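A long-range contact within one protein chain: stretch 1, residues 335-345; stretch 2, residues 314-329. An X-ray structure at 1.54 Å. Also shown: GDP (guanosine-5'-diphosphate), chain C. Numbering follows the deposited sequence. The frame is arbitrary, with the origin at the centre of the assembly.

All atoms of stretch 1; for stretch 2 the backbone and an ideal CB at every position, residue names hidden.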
# COMPACT_ATOMS: atom_id res chain seq x y z
N THR A 335 16.70 -6.89 -12.15
CA THR A 335 15.60 -6.62 -13.08
C THR A 335 16.08 -5.94 -14.37
O THR A 335 15.37 -5.93 -15.38
CB THR A 335 14.46 -5.78 -12.47
OG1 THR A 335 14.97 -4.48 -12.12
CG2 THR A 335 13.89 -6.48 -11.25
N PHE A 336 17.28 -5.36 -14.33
CA PHE A 336 17.91 -4.78 -15.51
C PHE A 336 18.33 -5.92 -16.47
O PHE A 336 18.01 -5.91 -17.66
CB PHE A 336 19.07 -3.90 -15.03
CG PHE A 336 19.68 -3.04 -16.10
CD1 PHE A 336 19.17 -1.75 -16.35
CD2 PHE A 336 20.83 -3.45 -16.78
CE1 PHE A 336 19.77 -0.93 -17.32
CE2 PHE A 336 21.45 -2.61 -17.73
CZ PHE A 336 20.92 -1.37 -18.00
N SER A 337 19.02 -6.93 -15.93
CA SER A 337 19.27 -8.16 -16.70
C SER A 337 17.97 -8.78 -17.19
O SER A 337 17.94 -9.35 -18.28
CB SER A 337 20.05 -9.21 -15.88
OG SER A 337 21.46 -9.04 -15.97
N HIS A 338 16.89 -8.65 -16.40
CA HIS A 338 15.62 -9.33 -16.75
C HIS A 338 15.03 -8.73 -18.02
O HIS A 338 14.45 -9.45 -18.84
CB HIS A 338 14.64 -9.28 -15.56
CG HIS A 338 13.51 -10.28 -15.61
ND1 HIS A 338 13.34 -11.28 -16.56
CD2 HIS A 338 12.49 -10.42 -14.73
CE1 HIS A 338 12.25 -11.97 -16.26
NE2 HIS A 338 11.71 -11.47 -15.17
N ILE A 339 15.21 -7.42 -18.21
CA ILE A 339 14.82 -6.78 -19.47
C ILE A 339 15.48 -7.52 -20.65
O ILE A 339 14.81 -7.88 -21.63
CB ILE A 339 15.26 -5.30 -19.52
CG1 ILE A 339 14.40 -4.47 -18.56
CG2 ILE A 339 15.08 -4.79 -20.97
CD1 ILE A 339 14.93 -3.05 -18.36
N VAL A 340 16.78 -7.76 -20.54
CA VAL A 340 17.52 -8.40 -21.63
C VAL A 340 17.02 -9.83 -21.84
O VAL A 340 16.79 -10.25 -22.98
CB VAL A 340 19.03 -8.47 -21.37
CG1 VAL A 340 19.74 -9.06 -22.59
CG2 VAL A 340 19.61 -7.10 -21.06
N LYS A 341 16.87 -10.59 -20.75
CA LYS A 341 16.40 -11.98 -20.83
C LYS A 341 15.05 -12.05 -21.55
O LYS A 341 14.89 -12.86 -22.48
CB LYS A 341 16.27 -12.58 -19.42
CG LYS A 341 15.73 -14.01 -19.39
CD LYS A 341 16.63 -14.93 -20.22
CE LYS A 341 16.45 -16.41 -19.90
NZ LYS A 341 15.02 -16.89 -20.03
N ARG A 342 14.10 -11.19 -21.17
CA ARG A 342 12.78 -11.19 -21.81
C ARG A 342 12.82 -10.78 -23.28
O ARG A 342 12.08 -11.33 -24.12
CB ARG A 342 11.81 -10.27 -21.05
CG ARG A 342 11.51 -10.78 -19.65
CD ARG A 342 10.41 -9.95 -18.97
NE ARG A 342 10.73 -8.52 -18.93
CZ ARG A 342 10.98 -7.85 -17.81
NH1 ARG A 342 10.97 -8.45 -16.63
NH2 ARG A 342 11.21 -6.54 -17.89
N GLU A 343 13.68 -9.81 -23.60
CA GLU A 343 13.81 -9.38 -24.98
C GLU A 343 14.36 -10.54 -25.81
O GLU A 343 13.85 -10.86 -26.90
CB GLU A 343 14.70 -8.13 -25.09
CG GLU A 343 14.85 -7.70 -26.57
CD GLU A 343 15.49 -6.34 -26.76
OE1 GLU A 343 15.53 -5.58 -25.78
OE2 GLU A 343 15.90 -6.03 -27.90
N ARG A 344 15.38 -11.18 -25.28
CA ARG A 344 15.99 -12.31 -26.00
C ARG A 344 15.03 -13.48 -26.12
O ARG A 344 15.02 -14.17 -27.14
CB ARG A 344 17.29 -12.73 -25.32
CG ARG A 344 18.34 -11.63 -25.43
CD ARG A 344 19.66 -12.06 -24.74
NE ARG A 344 20.34 -13.16 -25.46
CZ ARG A 344 21.06 -13.00 -26.56
NH1 ARG A 344 21.21 -11.78 -27.10
NH2 ARG A 344 21.64 -14.05 -27.15
N ASP A 345 14.20 -13.67 -25.12
CA ASP A 345 13.22 -14.76 -25.18
C ASP A 345 12.08 -14.48 -26.16
O ASP A 345 11.55 -15.43 -26.76
CB ASP A 345 12.61 -14.92 -23.80
CG ASP A 345 13.51 -15.67 -22.83
OD1 ASP A 345 14.54 -16.27 -23.23
OD2 ASP A 345 13.14 -15.71 -21.63
N UNK A 314 25.90 4.07 -21.49
CA UNK A 314 24.50 4.53 -21.68
C UNK A 314 23.60 3.35 -21.43
O UNK A 314 23.68 2.34 -22.16
CB UNK A 314 24.26 5.11 -23.08
N UNK A 315 22.77 3.42 -20.40
CA UNK A 315 22.07 2.22 -19.98
C UNK A 315 21.18 1.61 -21.07
O UNK A 315 21.06 0.39 -21.14
CB UNK A 315 21.22 2.54 -18.75
N UNK A 316 20.54 2.46 -21.88
CA UNK A 316 19.54 1.93 -22.82
C UNK A 316 20.22 1.28 -24.00
O UNK A 316 19.81 0.19 -24.45
CB UNK A 316 18.60 3.04 -23.30
N UNK A 317 21.26 1.93 -24.49
CA UNK A 317 22.04 1.38 -25.60
C UNK A 317 22.72 0.10 -25.12
O UNK A 317 22.78 -0.88 -25.88
CB UNK A 317 23.07 2.39 -26.11
N UNK A 318 23.15 0.06 -23.86
CA UNK A 318 23.71 -1.20 -23.32
C UNK A 318 22.68 -2.31 -23.34
O UNK A 318 23.00 -3.43 -23.74
CB UNK A 318 24.22 -1.00 -21.89
N UNK A 319 21.46 -2.04 -22.89
CA UNK A 319 20.41 -3.06 -22.95
C UNK A 319 20.19 -3.55 -24.39
O UNK A 319 20.03 -4.77 -24.65
CB UNK A 319 19.10 -2.51 -22.38
N UNK A 320 20.15 -2.61 -25.33
CA UNK A 320 19.92 -2.95 -26.73
C UNK A 320 21.05 -3.83 -27.27
O UNK A 320 20.78 -4.82 -27.96
CB UNK A 320 19.79 -1.68 -27.57
N UNK A 321 22.29 -3.47 -26.96
CA UNK A 321 23.45 -4.27 -27.40
C UNK A 321 23.37 -5.68 -26.84
O UNK A 321 23.59 -6.65 -27.54
CB UNK A 321 24.76 -3.61 -26.97
N UNK A 322 23.04 -5.80 -25.55
CA UNK A 322 22.95 -7.13 -24.94
C UNK A 322 21.83 -7.93 -25.57
O UNK A 322 21.94 -9.16 -25.69
CB UNK A 322 22.73 -7.02 -23.43
N UNK A 323 20.74 -7.27 -25.99
CA UNK A 323 19.63 -8.00 -26.64
C UNK A 323 20.05 -8.54 -28.01
O UNK A 323 19.47 -9.54 -28.49
CB UNK A 323 18.41 -7.09 -26.79
N UNK A 324 21.06 -7.91 -28.62
CA UNK A 324 21.56 -8.30 -29.95
C UNK A 324 22.71 -9.29 -29.93
O UNK A 324 23.12 -9.79 -30.99
CB UNK A 324 22.01 -7.05 -30.71
N UNK A 325 23.21 -9.61 -28.74
CA UNK A 325 24.41 -10.45 -28.58
C UNK A 325 24.19 -11.87 -29.07
O UNK A 325 23.07 -12.35 -29.07
CB UNK A 325 24.84 -10.48 -27.11
N UNK A 326 25.27 -12.54 -29.44
CA UNK A 326 25.16 -13.96 -29.77
C UNK A 326 24.86 -14.78 -28.54
O UNK A 326 24.10 -15.75 -28.62
CB UNK A 326 26.44 -14.46 -30.43
N UNK A 327 25.43 -14.40 -27.40
CA UNK A 327 25.12 -15.01 -26.10
C UNK A 327 25.14 -13.91 -25.04
O UNK A 327 26.03 -13.08 -25.05
CB UNK A 327 26.11 -16.12 -25.75
N UNK A 328 24.13 -13.90 -24.17
CA UNK A 328 24.03 -12.97 -23.05
C UNK A 328 24.25 -13.76 -21.77
O UNK A 328 23.64 -14.81 -21.59
CB UNK A 328 22.68 -12.25 -23.03
N UNK A 329 25.15 -13.26 -20.91
CA UNK A 329 25.29 -13.78 -19.53
C UNK A 329 24.89 -12.66 -18.58
O UNK A 329 25.56 -11.62 -18.51
CB UNK A 329 26.71 -14.26 -19.24
PB GDP C . 18.18 -3.75 -10.50
O1B GDP C . 19.40 -4.12 -11.26
O2B GDP C . 16.81 -4.50 -10.41
O3B GDP C . 18.34 -2.44 -9.51
O3A GDP C . 17.87 -2.76 -11.87
PA GDP C . 17.04 -1.26 -11.87
O1A GDP C . 17.40 -1.17 -13.58
O2A GDP C . 15.82 -1.10 -11.37
O5' GDP C . 18.33 -0.59 -10.82
C5' GDP C . 19.24 -0.65 -11.74
C4' GDP C . 20.08 0.34 -12.09
O4' GDP C . 21.39 0.70 -11.87
C3' GDP C . 19.81 0.47 -13.44
O3' GDP C . 18.58 1.42 -14.21
C2' GDP C . 21.20 1.90 -14.35
O2' GDP C . 20.67 3.08 -13.94
C1' GDP C . 22.16 1.26 -13.37
N9 GDP C . 22.62 0.21 -13.96
C8 GDP C . 22.41 -1.53 -13.46
N7 GDP C . 23.12 -1.81 -14.50
C5 GDP C . 23.66 -1.10 -15.41
C6 GDP C . 24.61 -1.01 -16.86
O6 GDP C . 24.87 -2.08 -17.15
N1 GDP C . 24.69 0.04 -17.09
C2 GDP C . 24.40 1.21 -16.78
N2 GDP C . 24.60 2.11 -17.17
N3 GDP C . 23.55 1.63 -15.52
C4 GDP C . 23.24 0.36 -14.92

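Position 314 precedes the first turn of a helix, with nothing of stretch 1 within reach of its CB. The backbone asks for a cap, so Asp, Asn, Ser or Thr would suit. It is D314, whose OD2 accepts from the backbone N of 317 at 3.1 Å and, weakly, from that of 316 at 3.2 Å.

At 315 the CB points toward stretch 1, with the ideal CB 4.0 Å from F336 CZ and the nucleotide nearby. An apolar side chain would pack here. M315 sets its CB 3.8 Å from F336 CZ, then leads away and brings SD to 3.6 Å from GDP O3'.

Positions 316 and 317 find no partner in stretch 1: one CB points away and the other is out of reach. They are Y316 and T317. Position 318 points sideways, its ideal CB 5.1 Å from F336 CZ, and a small residue would do; it is S318.

Position 319 looks sideways into a groove lined by F336, I339 and V340: the ideal CB lies 4.8 Å from V340 CG2, 4.8 Å from I339 CG2 and 4.9 Å from F336 CZ. No charge is offered, so Leu, Ile or Met would suit, a branched end being useful for reaching several neighbours. L319 extends into the groove: CD2 lies 3.7 Å from the centroid of the F336 ring, over its face, and 3.6 Å from V340 CG2, while CD1 meets I339 CD1 at 4.0 Å. GDP lies over the opposite face of that ring.

Positions 320 and 321 direct their CBs away or out of reach, and stretch 1 does not choose between residues. They are A320 and I321.

At 322 the CB is sideways and 3.7 Å from V340 CG1, favouring an apolar chain. M322 packs CB against V340 CG1 at 3.8 Å and reaches F336 CE2 with CE at 4.1 Å.

Position 323 faces the partner helix, where the CA atoms of 323 and V340 come within 5.5 Å. An ideal CB would sit 2.9 Å from E343 OE2, a clash, so glycine fits best. G323 leaves the space that E343 OE2 would otherwise share with a CB.

Position 324 points away, allowing a long polar chain; it is R324. The CB of 325 lies 3.9 Å from R344 NH1, so a small neutral residue suits. With A325 the backbone does the work: its O accepts from R344 NH1 at 2.8 Å and R344 NH2 at 2.9 Å, a forked grip on one carbonyl. A weak hydrogen bond joins R344 NH1 to M322 O at 3.1 Å.

Positions 326 and 327 point away, and several types would serve; they are D326 and L327.

At 328, on a strand, the ideal CB is a tight 3.5 Å from R344 CD and faces V340. A flat aromatic could lie along this surface, though other apolar residues might also fit. F328 places its ring face under V340 CG1, 3.5 Å from the centroid, with S337 OG at its edge, 3.6 Å from F328 CZ. Its CB packs over a guanidinium face, 3.4 Å from R344 NE.

Position 329 turns away again; it is V329.

Stretch 2 (314-329) DMYTSLAIMGRADLFV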
# COMPACT_ATOMS: atom_id res chain seq x y z
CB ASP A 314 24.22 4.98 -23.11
CG ASP A 314 22.82 5.56 -23.26
OD1 ASP A 314 22.68 6.79 -23.02
OD2 ASP A 314 21.83 4.85 -23.62
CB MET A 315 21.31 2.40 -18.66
CG MET A 315 19.92 3.04 -18.81
SD MET A 315 19.10 3.29 -17.20
CE MET A 315 19.73 4.89 -16.89
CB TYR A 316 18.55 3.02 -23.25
CG TYR A 316 18.02 3.80 -22.08
CD1 TYR A 316 17.10 3.22 -21.18
CD2 TYR A 316 18.47 5.11 -21.82
CE1 TYR A 316 16.62 3.93 -20.06
CE2 TYR A 316 17.98 5.82 -20.70
CZ TYR A 316 17.06 5.22 -19.83
OH TYR A 316 16.55 5.88 -18.72
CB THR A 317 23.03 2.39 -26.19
OG1 THR A 317 22.30 3.54 -26.64
CG2 THR A 317 23.77 1.78 -27.38
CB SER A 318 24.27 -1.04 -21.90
OG SER A 318 25.49 -0.30 -21.94
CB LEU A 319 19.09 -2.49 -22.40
CG LEU A 319 19.08 -2.31 -20.87
CD1 LEU A 319 17.91 -1.43 -20.50
CD2 LEU A 319 18.97 -3.65 -20.13
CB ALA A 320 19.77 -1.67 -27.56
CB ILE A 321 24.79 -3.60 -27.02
CG1 ILE A 321 24.98 -2.31 -27.85
CG2 ILE A 321 26.00 -4.55 -27.24
CD1 ILE A 321 26.03 -1.40 -27.29
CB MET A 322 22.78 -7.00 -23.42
CG MET A 322 24.01 -6.37 -22.72
SD MET A 322 24.00 -6.46 -20.90
CE MET A 322 22.90 -5.07 -20.64
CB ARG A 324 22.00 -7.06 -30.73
CG ARG A 324 20.82 -6.14 -31.04
CD ARG A 324 21.25 -4.85 -31.75
NE ARG A 324 21.51 -5.13 -33.15
CZ ARG A 324 20.59 -5.10 -34.13
NH1 ARG A 324 19.32 -4.78 -33.89
NH2 ARG A 324 20.96 -5.39 -35.37
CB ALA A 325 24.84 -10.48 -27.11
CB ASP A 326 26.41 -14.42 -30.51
CG ASP A 326 26.61 -13.66 -31.82
OD1 ASP A 326 27.15 -12.52 -31.78
OD2 ASP A 326 26.19 -14.17 -32.89
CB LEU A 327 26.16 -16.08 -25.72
CG LEU A 327 25.95 -16.71 -24.33
CD1 LEU A 327 24.65 -17.53 -24.29
CD2 LEU A 327 27.14 -17.56 -23.92
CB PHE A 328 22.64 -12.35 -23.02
CG PHE A 328 22.33 -11.59 -21.73
CD1 PHE A 328 23.13 -10.54 -21.29
CD2 PHE A 328 21.20 -11.92 -21.00
CE1 PHE A 328 22.79 -9.86 -20.12
CE2 PHE A 328 20.88 -11.22 -19.82
CZ PHE A 328 21.67 -10.18 -19.39
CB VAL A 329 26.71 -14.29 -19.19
CG1 VAL A 329 26.69 -15.05 -17.83
CG2 VAL A 329 27.24 -15.21 -20.28
O HOH W 1 17.57 -5.87 -23.91
O HOH W 2 18.17 -5.02 -28.96
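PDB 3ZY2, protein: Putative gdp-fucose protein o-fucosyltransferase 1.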